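Local coordinates for protein endolysin B (Mycobacterium phage D29, PDB 3HC7) that hydrolyses the ester linkage joining mycolic acids to arabinogalactan in the host cell wall, helping the phage to lyse mycobacteria and release its progeny, at residues Y179-F193 with Q209-I223. Numbering follows the deposited sequence.
Sequences YEVAIGRIVMKASGF and QRPITEGIALAGAII
In the helical subdomain that flanks the α/β-hydrolase core of this cutinase-like esterase, helix 179-189 packs on the helix that opens at 212, and Ile183 supplies the central knob-into-hole contact, a worked example of how small residues admit a branched side chain to a neighbouring helix. The segment axes cross at -64° with a closest approach of 9.6 Å. Ile183 enters a hole formed by Gly215, Leu218, Ala219 and Ile222; its CD1 lies 3.7 Å from Gly215 CA, while CG2 faces Ile222 CD1. Leu204 of helix 200-207 also touches Ile183, tying the intervening helix into the same small bundle.

Toward the start of both segments, the exposed Arg210 covers the buried Tyr179 ring in a cation-pi stack. With CG anti to the backbone N (chi1 -179°), Tyr179 reaches across to Arg210, whose extended chain lies over one ring face. Arg210 CD sits above the ring centre, and the guanidinium, displaced toward CG and CD2, is almost parallel to the ring at 8°. Glu214 helps hold that group flat: Arg210 NH1 donates a salt-bridging hydrogen bond to Glu214 OE2 (2.9 Å), in the guanidinium plane but tilted from that of the carboxylate, on its syn side. Glu180 OE2 is linked to Arg210 NH2 through water 2. At the other end of the ring, water 1 lies in its plane and joins Tyr179 OH to Pro211 O, the N-cap residue's carbonyl.

Farther along, Val187 CG1 meets Ile223 CG1 at 3.8 Å. Beyond helix 179-189, Phe193 turns its ring edge to Ile216 O and Ile223 CD1: Ile223 CD1 lies against Phe193 CD1 and CE1, and Phe193 CZ approaches Ile216 O at 3.7 Å.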
# COMPACT_ATOMS: atom_id res chain seq x y z
N TYR A 179 22.54 -1.03 1.27
CA TYR A 179 22.57 0.30 0.67
C TYR A 179 21.44 0.57 -0.35
O TYR A 179 20.71 1.55 -0.23
CB TYR A 179 23.92 0.50 -0.02
CG TYR A 179 24.11 1.85 -0.67
CD1 TYR A 179 24.30 3.00 0.09
CD2 TYR A 179 24.13 1.97 -2.05
CE1 TYR A 179 24.49 4.23 -0.51
CE2 TYR A 179 24.32 3.19 -2.66
CZ TYR A 179 24.50 4.31 -1.89
OH TYR A 179 24.71 5.51 -2.51
N GLU A 180 21.34 -0.30 -1.35
CA GLU A 180 20.31 -0.17 -2.38
C GLU A 180 18.92 -0.16 -1.76
O GLU A 180 18.04 0.61 -2.16
CB GLU A 180 20.43 -1.32 -3.40
CG GLU A 180 21.61 -1.21 -4.33
CD GLU A 180 22.89 -1.74 -3.71
OE1 GLU A 180 22.85 -2.17 -2.54
OE2 GLU A 180 23.93 -1.72 -4.41
N VAL A 181 18.72 -1.02 -0.77
CA VAL A 181 17.44 -1.08 -0.08
C VAL A 181 17.18 0.23 0.68
O VAL A 181 16.08 0.77 0.65
CB VAL A 181 17.37 -2.30 0.87
CG1 VAL A 181 16.19 -2.18 1.81
CG2 VAL A 181 17.28 -3.59 0.07
N ALA A 182 18.21 0.75 1.36
CA ALA A 182 18.05 1.99 2.12
C ALA A 182 17.68 3.15 1.20
O ALA A 182 16.86 4.01 1.55
CB ALA A 182 19.34 2.31 2.89
N ILE A 183 18.28 3.19 0.01
CA ILE A 183 18.04 4.30 -0.89
C ILE A 183 16.63 4.20 -1.48
O ILE A 183 15.93 5.20 -1.64
CB ILE A 183 19.14 4.41 -1.96
CG1 ILE A 183 20.43 4.89 -1.29
CG2 ILE A 183 18.71 5.36 -3.06
CD1 ILE A 183 21.48 5.34 -2.25
N GLY A 184 16.21 2.97 -1.74
CA GLY A 184 14.81 2.72 -2.05
C GLY A 184 13.85 3.26 -1.00
O GLY A 184 12.84 3.90 -1.34
N ARG A 185 14.13 3.00 0.27
CA ARG A 185 13.27 3.54 1.33
C ARG A 185 13.32 5.05 1.31
O ARG A 185 12.32 5.72 1.49
CB ARG A 185 13.67 3.04 2.72
CG ARG A 185 12.85 1.88 3.22
CD ARG A 185 13.05 1.65 4.71
NE ARG A 185 14.46 1.49 5.05
CZ ARG A 185 15.08 0.32 5.10
NH1 ARG A 185 14.43 -0.79 4.82
NH2 ARG A 185 16.36 0.28 5.42
N ILE A 186 14.51 5.61 1.08
CA ILE A 186 14.64 7.06 1.03
C ILE A 186 13.71 7.66 -0.02
O ILE A 186 12.98 8.62 0.25
CB ILE A 186 16.10 7.46 0.79
CG1 ILE A 186 16.87 7.34 2.10
CG2 ILE A 186 16.18 8.88 0.23
CD1 ILE A 186 18.36 7.42 1.95
N VAL A 187 13.75 7.08 -1.22
CA VAL A 187 12.93 7.55 -2.34
C VAL A 187 11.43 7.52 -2.00
O VAL A 187 10.68 8.47 -2.25
CB VAL A 187 13.22 6.73 -3.62
CG1 VAL A 187 12.12 6.90 -4.64
CG2 VAL A 187 14.53 7.19 -4.21
N MET A 188 10.99 6.42 -1.41
CA MET A 188 9.59 6.30 -1.03
C MET A 188 9.13 7.27 0.07
O MET A 188 7.96 7.68 0.07
CB MET A 188 9.27 4.87 -0.65
CG MET A 188 9.25 3.92 -1.83
SD MET A 188 8.98 2.23 -1.29
CE MET A 188 7.78 2.51 0.00
N LYS A 189 10.02 7.65 0.98
CA LYS A 189 9.66 8.55 2.09
C LYS A 189 9.91 10.04 1.85
O LYS A 189 9.47 10.88 2.63
CB LYS A 189 10.40 8.12 3.36
CG LYS A 189 10.06 6.72 3.83
CD LYS A 189 11.17 6.16 4.70
CE LYS A 189 11.40 7.00 5.95
NZ LYS A 189 12.43 6.36 6.82
N ALA A 190 10.64 10.37 0.79
CA ALA A 190 11.12 11.73 0.59
C ALA A 190 9.99 12.71 0.24
O ALA A 190 9.01 12.32 -0.40
CB ALA A 190 12.18 11.76 -0.51
N SER A 191 10.16 13.97 0.63
CA SER A 191 9.23 15.03 0.27
C SER A 191 9.53 15.57 -1.13
O SER A 191 8.70 16.25 -1.74
CB SER A 191 9.31 16.17 1.28
OG SER A 191 10.64 16.66 1.37
N GLY A 192 10.71 15.25 -1.63
CA GLY A 192 11.23 15.74 -2.91
C GLY A 192 12.72 15.41 -2.97
O GLY A 192 13.27 14.89 -2.00
N PHE A 193 13.39 15.72 -4.08
CA PHE A 193 14.79 15.35 -4.24
C PHE A 193 15.69 16.31 -3.47
O PHE A 193 16.64 15.89 -2.80
CB PHE A 193 15.19 15.34 -5.72
CG PHE A 193 16.25 14.34 -6.04
CD1 PHE A 193 15.91 13.05 -6.40
CD2 PHE A 193 17.59 14.67 -5.96
CE1 PHE A 193 16.90 12.10 -6.70
CE2 PHE A 193 18.57 13.74 -6.25
CZ PHE A 193 18.22 12.45 -6.62
N GLN A 209 27.75 6.36 4.15
CA GLN A 209 28.21 5.11 3.57
C GLN A 209 28.97 5.24 2.26
O GLN A 209 30.03 4.71 2.13
CB GLN A 209 27.09 4.11 3.43
CG GLN A 209 26.51 3.77 4.72
CD GLN A 209 25.50 2.71 4.64
OE1 GLN A 209 24.68 2.60 5.52
NE2 GLN A 209 25.54 1.92 3.62
N ARG A 210 28.41 5.93 1.29
CA ARG A 210 29.02 6.06 -0.03
C ARG A 210 28.91 7.50 -0.52
O ARG A 210 28.09 8.26 0.00
CB ARG A 210 28.33 5.14 -1.04
CG ARG A 210 28.20 3.72 -0.57
CD ARG A 210 27.91 2.80 -1.74
NE ARG A 210 27.58 1.45 -1.29
CZ ARG A 210 27.24 0.47 -2.12
NH1 ARG A 210 27.20 0.69 -3.42
NH2 ARG A 210 26.95 -0.73 -1.63
N PRO A 211 29.71 7.88 -1.53
CA PRO A 211 29.69 9.27 -1.98
C PRO A 211 28.29 9.74 -2.32
O PRO A 211 27.46 8.97 -2.81
CB PRO A 211 30.58 9.24 -3.23
CG PRO A 211 31.55 8.14 -2.95
CD PRO A 211 30.72 7.08 -2.25
N ILE A 212 28.02 11.01 -2.05
CA ILE A 212 26.69 11.56 -2.28
C ILE A 212 26.28 11.39 -3.74
O ILE A 212 25.14 11.02 -4.04
CB ILE A 212 26.62 13.05 -1.87
CG1 ILE A 212 26.62 13.17 -0.35
CG2 ILE A 212 25.35 13.68 -2.42
CD1 ILE A 212 25.42 12.50 0.30
N THR A 213 27.22 11.62 -4.66
CA THR A 213 26.94 11.50 -6.08
C THR A 213 26.45 10.09 -6.46
O THR A 213 25.59 9.93 -7.33
CB THR A 213 28.18 11.86 -6.92
OG1 THR A 213 29.29 11.09 -6.47
CG2 THR A 213 28.53 13.34 -6.77
N GLU A 214 27.01 9.08 -5.82
CA GLU A 214 26.59 7.72 -6.09
C GLU A 214 25.15 7.51 -5.63
O GLU A 214 24.36 6.83 -6.30
CB GLU A 214 27.53 6.71 -5.42
CG GLU A 214 27.02 5.28 -5.48
CD GLU A 214 28.05 4.25 -5.03
OE1 GLU A 214 29.18 4.64 -4.66
OE2 GLU A 214 27.73 3.04 -5.05
N GLY A 215 24.81 8.13 -4.50
CA GLY A 215 23.46 8.02 -3.97
C GLY A 215 22.45 8.79 -4.81
O GLY A 215 21.31 8.37 -4.99
N ILE A 216 22.88 9.92 -5.34
CA ILE A 216 22.02 10.72 -6.20
C ILE A 216 21.68 9.93 -7.47
O ILE A 216 20.51 9.84 -7.87
CB ILE A 216 22.70 12.05 -6.57
CG1 ILE A 216 22.71 12.99 -5.37
CG2 ILE A 216 22.02 12.71 -7.76
CD1 ILE A 216 23.61 14.20 -5.55
N ALA A 217 22.70 9.35 -8.07
CA ALA A 217 22.52 8.56 -9.28
C ALA A 217 21.58 7.37 -9.08
O ALA A 217 20.69 7.14 -9.89
CB ALA A 217 23.85 8.08 -9.79
N LEU A 218 21.77 6.61 -8.00
CA LEU A 218 20.91 5.45 -7.75
C LEU A 218 19.47 5.87 -7.47
O LEU A 218 18.53 5.26 -7.96
CB LEU A 218 21.44 4.59 -6.61
CG LEU A 218 20.54 3.39 -6.25
CD1 LEU A 218 20.48 2.42 -7.42
CD2 LEU A 218 21.04 2.69 -5.00
N ALA A 219 19.31 6.91 -6.65
CA ALA A 219 17.98 7.45 -6.40
C ALA A 219 17.30 7.88 -7.70
O ALA A 219 16.12 7.61 -7.91
CB ALA A 219 18.06 8.62 -5.43
N GLY A 220 18.04 8.56 -8.58
CA GLY A 220 17.48 8.93 -9.87
C GLY A 220 17.04 7.72 -10.69
O GLY A 220 15.97 7.72 -11.30
N ALA A 221 17.86 6.68 -10.70
CA ALA A 221 17.55 5.50 -11.49
C ALA A 221 16.36 4.77 -10.91
O ALA A 221 15.52 4.23 -11.64
CB ALA A 221 18.77 4.57 -11.58
N ILE A 222 16.25 4.77 -9.59
CA ILE A 222 15.11 4.12 -8.97
C ILE A 222 13.85 4.90 -9.35
O ILE A 222 12.84 4.31 -9.71
CB ILE A 222 15.26 3.99 -7.45
CG1 ILE A 222 16.36 2.96 -7.12
CG2 ILE A 222 13.95 3.54 -6.82
CD1 ILE A 222 16.85 3.05 -5.69
N ILE A 223 13.93 6.23 -9.31
CA ILE A 223 12.78 7.06 -9.66
C ILE A 223 12.38 6.84 -11.12
O ILE A 223 11.20 6.69 -11.43
CB ILE A 223 13.03 8.55 -9.34
CG1 ILE A 223 13.05 8.75 -7.82
CG2 ILE A 223 11.93 9.42 -9.95
CD1 ILE A 223 13.73 10.04 -7.38
O HOH W 1 25.25 7.83 -1.33
O HOH W 2 26.63 -2.12 -3.88